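Local structure of 361aa long hypothetical D-aminopeptidase (Pyrococcus horikoshii, 2DRH) at residues 81-86 with 278-283; 240-245 with 260-265. The protein is of unproven function but belongs to the peptidase S58 (DmpA) family and may act as an aminopeptidase. All blocks are in the same frame, centred on the assembly; numbering follows the deposited sequence.

Interaction 1. Residues 81-86 with 278-283; sequences VGLIQL and GDIAVA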
# COMPACT_ATOMS: atom_id res chain seq x y z
N VAL A 81 -10.24 -5.95 12.61
CA VAL A 81 -9.55 -5.33 13.72
C VAL A 81 -8.18 -6.01 13.85
O VAL A 81 -8.11 -7.24 13.91
CB VAL A 81 -10.34 -5.53 15.03
CG1 VAL A 81 -9.59 -4.90 16.20
CG2 VAL A 81 -11.73 -4.94 14.88
N GLY A 82 -7.11 -5.22 13.87
CA GLY A 82 -5.78 -5.77 14.03
C GLY A 82 -4.84 -5.84 12.84
O GLY A 82 -3.67 -6.16 13.01
N LEU A 83 -5.31 -5.52 11.63
CA LEU A 83 -4.43 -5.60 10.46
C LEU A 83 -3.30 -4.57 10.36
O LEU A 83 -2.22 -4.89 9.84
CB LEU A 83 -5.24 -5.55 9.17
CG LEU A 83 -6.24 -6.67 8.90
CD1 LEU A 83 -6.95 -6.39 7.59
CD2 LEU A 83 -5.52 -8.02 8.86
N ILE A 84 -3.52 -3.35 10.84
CA ILE A 84 -2.46 -2.35 10.73
C ILE A 84 -1.15 -2.75 11.42
O ILE A 84 -0.07 -2.56 10.87
CB ILE A 84 -2.95 -0.96 11.24
CG1 ILE A 84 -3.79 -0.27 10.15
CG2 ILE A 84 -1.78 -0.08 11.59
CD1 ILE A 84 -4.94 -1.11 9.61
N GLN A 85 -1.24 -3.30 12.63
CA GLN A 85 -0.02 -3.70 13.32
C GLN A 85 0.53 -4.99 12.72
O GLN A 85 1.73 -5.21 12.72
CB GLN A 85 -0.26 -3.87 14.83
CG GLN A 85 1.04 -4.08 15.63
CD GLN A 85 0.86 -3.87 17.12
OE1 GLN A 85 0.33 -2.85 17.56
NE2 GLN A 85 1.31 -4.85 17.92
N LEU A 86 -0.35 -5.84 12.21
CA LEU A 86 0.10 -7.08 11.61
C LEU A 86 1.07 -6.72 10.48
O LEU A 86 2.18 -7.27 10.37
CB LEU A 86 -1.10 -7.88 11.07
CG LEU A 86 -0.82 -9.33 10.63
CD1 LEU A 86 -2.11 -10.13 10.63
CD2 LEU A 86 -0.18 -9.35 9.24
N GLY A 278 -16.68 -8.18 1.61
CA GLY A 278 -15.46 -8.04 2.38
C GLY A 278 -14.58 -9.28 2.22
O GLY A 278 -14.73 -10.26 2.94
N ASP A 279 -13.67 -9.22 1.25
CA ASP A 279 -12.76 -10.32 0.98
C ASP A 279 -11.37 -10.02 1.53
O ASP A 279 -10.69 -9.10 1.07
CB ASP A 279 -12.71 -10.57 -0.52
CG ASP A 279 -14.09 -10.85 -1.11
OD1 ASP A 279 -15.07 -10.90 -0.34
OD2 ASP A 279 -14.18 -11.02 -2.35
N ILE A 280 -10.96 -10.80 2.52
CA ILE A 280 -9.67 -10.62 3.15
C ILE A 280 -8.99 -11.95 3.49
O ILE A 280 -9.64 -12.91 3.92
CB ILE A 280 -9.81 -9.81 4.45
CG1 ILE A 280 -10.34 -8.41 4.12
CG2 ILE A 280 -8.47 -9.75 5.18
CD1 ILE A 280 -10.62 -7.59 5.35
N ALA A 281 -7.68 -11.99 3.29
CA ALA A 281 -6.87 -13.17 3.55
C ALA A 281 -5.78 -12.86 4.56
O ALA A 281 -5.12 -11.82 4.47
CB ALA A 281 -6.25 -13.66 2.26
N VAL A 282 -5.60 -13.75 5.52
CA VAL A 282 -4.56 -13.58 6.53
C VAL A 282 -3.69 -14.84 6.55
O VAL A 282 -4.20 -15.95 6.73
CB VAL A 282 -5.17 -13.34 7.93
CG1 VAL A 282 -4.07 -13.32 8.97
CG2 VAL A 282 -5.94 -12.01 7.94
N ALA A 283 -2.39 -14.67 6.34
CA ALA A 283 -1.48 -15.80 6.33
C ALA A 283 -0.41 -15.69 7.40
O ALA A 283 0.09 -14.60 7.69
CB ALA A 283 -0.82 -15.91 4.97
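L83 and L86, in the first turn of helix 83-89, pack against I280 and V282 on strand 278-285. This is a helix-on-sheet contact, consistent with the layered alpha/beta fold of the DmpA-like peptidases. All four side chains are buried, and the contact is purely apolar. The backbones stay well apart, with L83 CA 8.9 Å from V282 CA, so the branched tips span the gap.

L83 carries most of the helix side. Its CB and CG stand back from the strand and meet none of its atoms closely. With CG anti to the carbonyl carbon (chi1 -62°) the side chain is carried out toward the strand, and its fork splits between two residues. CD1 reaches I280 CG2 at 4.4 Å. CD2 reaches V282 CG2 at 4.1 Å. The same leucine also rests on A71 and V73 of strand 65-73, and on I84 of the second subunit, so the contact lies close to a subunit interface.

G82 sits at the N-cap position, and its carbonyl O accepts a hydrogen bond from N130 ND2. L86 lies three residues on from L83. The two leucines divide V282 between them: its CG2 faces L83, while its CG1 meets L86 CD1 at 4.1 Å.

Interaction 2. Residues 240-245 with 260-265; sequences IIMIIA and KRAIVG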
# COMPACT_ATOMS: atom_id res chain seq x y z
N ILE A 240 -16.03 -12.65 2.64
CA ILE A 240 -15.30 -13.88 2.94
C ILE A 240 -13.93 -13.64 3.58
O ILE A 240 -13.19 -12.74 3.17
CB ILE A 240 -15.10 -14.78 1.69
CG1 ILE A 240 -14.21 -15.98 2.04
CG2 ILE A 240 -14.50 -13.97 0.54
CD1 ILE A 240 -13.97 -16.96 0.91
N ILE A 241 -13.61 -14.44 4.58
CA ILE A 241 -12.34 -14.32 5.27
C ILE A 241 -11.57 -15.61 5.01
O ILE A 241 -12.12 -16.70 5.17
CB ILE A 241 -12.52 -14.15 6.80
CG1 ILE A 241 -13.39 -12.92 7.09
CG2 ILE A 241 -11.16 -14.05 7.48
CD1 ILE A 241 -12.82 -11.60 6.56
N MET A 242 -10.32 -15.48 4.60
CA MET A 242 -9.50 -16.65 4.33
C MET A 242 -8.31 -16.64 5.27
O MET A 242 -7.54 -15.69 5.30
CB MET A 242 -9.03 -16.64 2.86
CG MET A 242 -10.16 -16.92 1.89
SD MET A 242 -10.04 -16.04 0.32
CE MET A 242 -10.70 -14.44 0.85
N ILE A 243 -8.18 -17.71 6.05
CA ILE A 243 -7.08 -17.81 6.99
C ILE A 243 -6.13 -18.89 6.50
O ILE A 243 -6.51 -20.06 6.36
CB ILE A 243 -7.58 -18.18 8.41
CG1 ILE A 243 -8.60 -17.15 8.88
CG2 ILE A 243 -6.40 -18.24 9.38
CD1 ILE A 243 -8.06 -15.74 8.98
N ILE A 244 -4.90 -18.50 6.22
CA ILE A 244 -3.90 -19.43 5.73
C ILE A 244 -2.83 -19.70 6.77
O ILE A 244 -2.33 -18.78 7.44
CB ILE A 244 -3.20 -18.89 4.46
CG1 ILE A 244 -4.23 -18.32 3.48
CG2 ILE A 244 -2.39 -20.01 3.81
CD1 ILE A 244 -5.30 -19.28 3.06
N ALA A 245 -2.48 -20.97 6.92
CA ALA A 245 -1.44 -21.38 7.86
C ALA A 245 -0.47 -22.29 7.13
O ALA A 245 -0.86 -23.05 6.24
CB ALA A 245 -2.06 -22.11 9.05
N LYS A 260 -2.05 -13.09 -0.76
CA LYS A 260 -2.60 -12.72 -2.06
C LYS A 260 -3.01 -13.91 -2.93
O LYS A 260 -3.93 -13.81 -3.75
CB LYS A 260 -1.59 -11.90 -2.86
CG LYS A 260 -1.48 -10.44 -2.49
CD LYS A 260 -0.63 -9.71 -3.52
CE LYS A 260 -0.46 -8.24 -3.17
NZ LYS A 260 0.40 -7.56 -4.18
N ARG A 261 -2.30 -15.03 -2.78
CA ARG A 261 -2.57 -16.22 -3.57
C ARG A 261 -3.89 -16.87 -3.21
O ARG A 261 -4.45 -17.65 -3.99
CB ARG A 261 -1.40 -17.20 -3.42
CG ARG A 261 -0.07 -16.63 -3.90
CD ARG A 261 -0.20 -16.10 -5.33
NE ARG A 261 1.06 -15.61 -5.88
CZ ARG A 261 1.65 -14.47 -5.55
NH1 ARG A 261 1.09 -13.66 -4.66
NH2 ARG A 261 2.79 -14.13 -6.13
N ALA A 262 -4.40 -16.54 -2.03
CA ALA A 262 -5.68 -17.08 -1.59
C ALA A 262 -6.79 -16.58 -2.52
O ALA A 262 -7.81 -17.25 -2.70
CB ALA A 262 -5.97 -16.64 -0.16
N ILE A 263 -6.59 -15.41 -3.11
CA ILE A 263 -7.60 -14.84 -4.01
C ILE A 263 -7.72 -15.65 -5.29
O ILE A 263 -8.77 -15.64 -5.94
CB ILE A 263 -7.27 -13.38 -4.37
CG1 ILE A 263 -7.11 -12.57 -3.09
CG2 ILE A 263 -8.40 -12.79 -5.21
CD1 ILE A 263 -8.32 -12.65 -2.17
N VAL A 264 -6.66 -16.35 -5.67
CA VAL A 264 -6.72 -17.16 -6.87
C VAL A 264 -7.76 -18.27 -6.65
O VAL A 264 -8.57 -18.56 -7.53
CB VAL A 264 -5.35 -17.79 -7.20
CG1 VAL A 264 -5.47 -18.67 -8.44
CG2 VAL A 264 -4.32 -16.69 -7.43
N GLY A 265 -7.74 -18.87 -5.46
CA GLY A 265 -8.69 -19.92 -5.15
C GLY A 265 -10.11 -19.37 -5.09
O GLY A 265 -11.05 -20.00 -5.57
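Strand 240-245 and helix 260-265 pass with their axes 9.4 Å apart and their directions 121° from each other; the closest CA atoms are those of M242 and A262, 7.1 Å apart. They are the first strand and the helix of a beta-alpha-beta unit that ends in strand 278-285, parallel to the first. The helix packs on the sheet through buried side chains, with no hydrogen bond between the two segments.

M242 makes the main reach. Its chain bends at chi2 (145°) and again at chi3 (-80°), and these bends bring SD up to A262 and turn the methyl CE toward I263. SD lies against A262 CB at 4.1 Å and near A262 O. The CB of I263 points away from the strand, but its CD1 comes back to meet M242 CE at 4.2 Å.

The helix is kinked here. I263 N bonds to K260 O at 3.2 Å and V264 N to R261 O at 3.1 Å, each three residues back rather than four.

K260 and R261, which do not touch the strand, reach the third subunit: K260 NZ bonds to V73 O and R261 NH2 to A273 O of that subunit. R261 also makes a cation-pi contact with F312 of its own chain.

The small A262 is shared by two strand residues. Its CB touches M242 SD and also I244 CD1, the latter at 4.2 Å.

Residues 81-86 come first in the chain, and their contact with 278-283 waits until 191 residues have passed. Interaction 2 forms inside that loop: strand 240-245 meets helix segment 260-265 after a gap of only 14 residues. The contacts are therefore nested and do not cross. Strand 278-283 then follows the helix and lies beside strand 240-245 in the mixed sheet, where V282 O and I244 N, 2.7 Å apart, probably share a hydrogen bond. One face of strand 278-283 carries interaction 1. The other meets helix 252-268, with A281 CB 3.8 Å from A262 CB. Together the contacts tie two helices to opposite faces of one sheet.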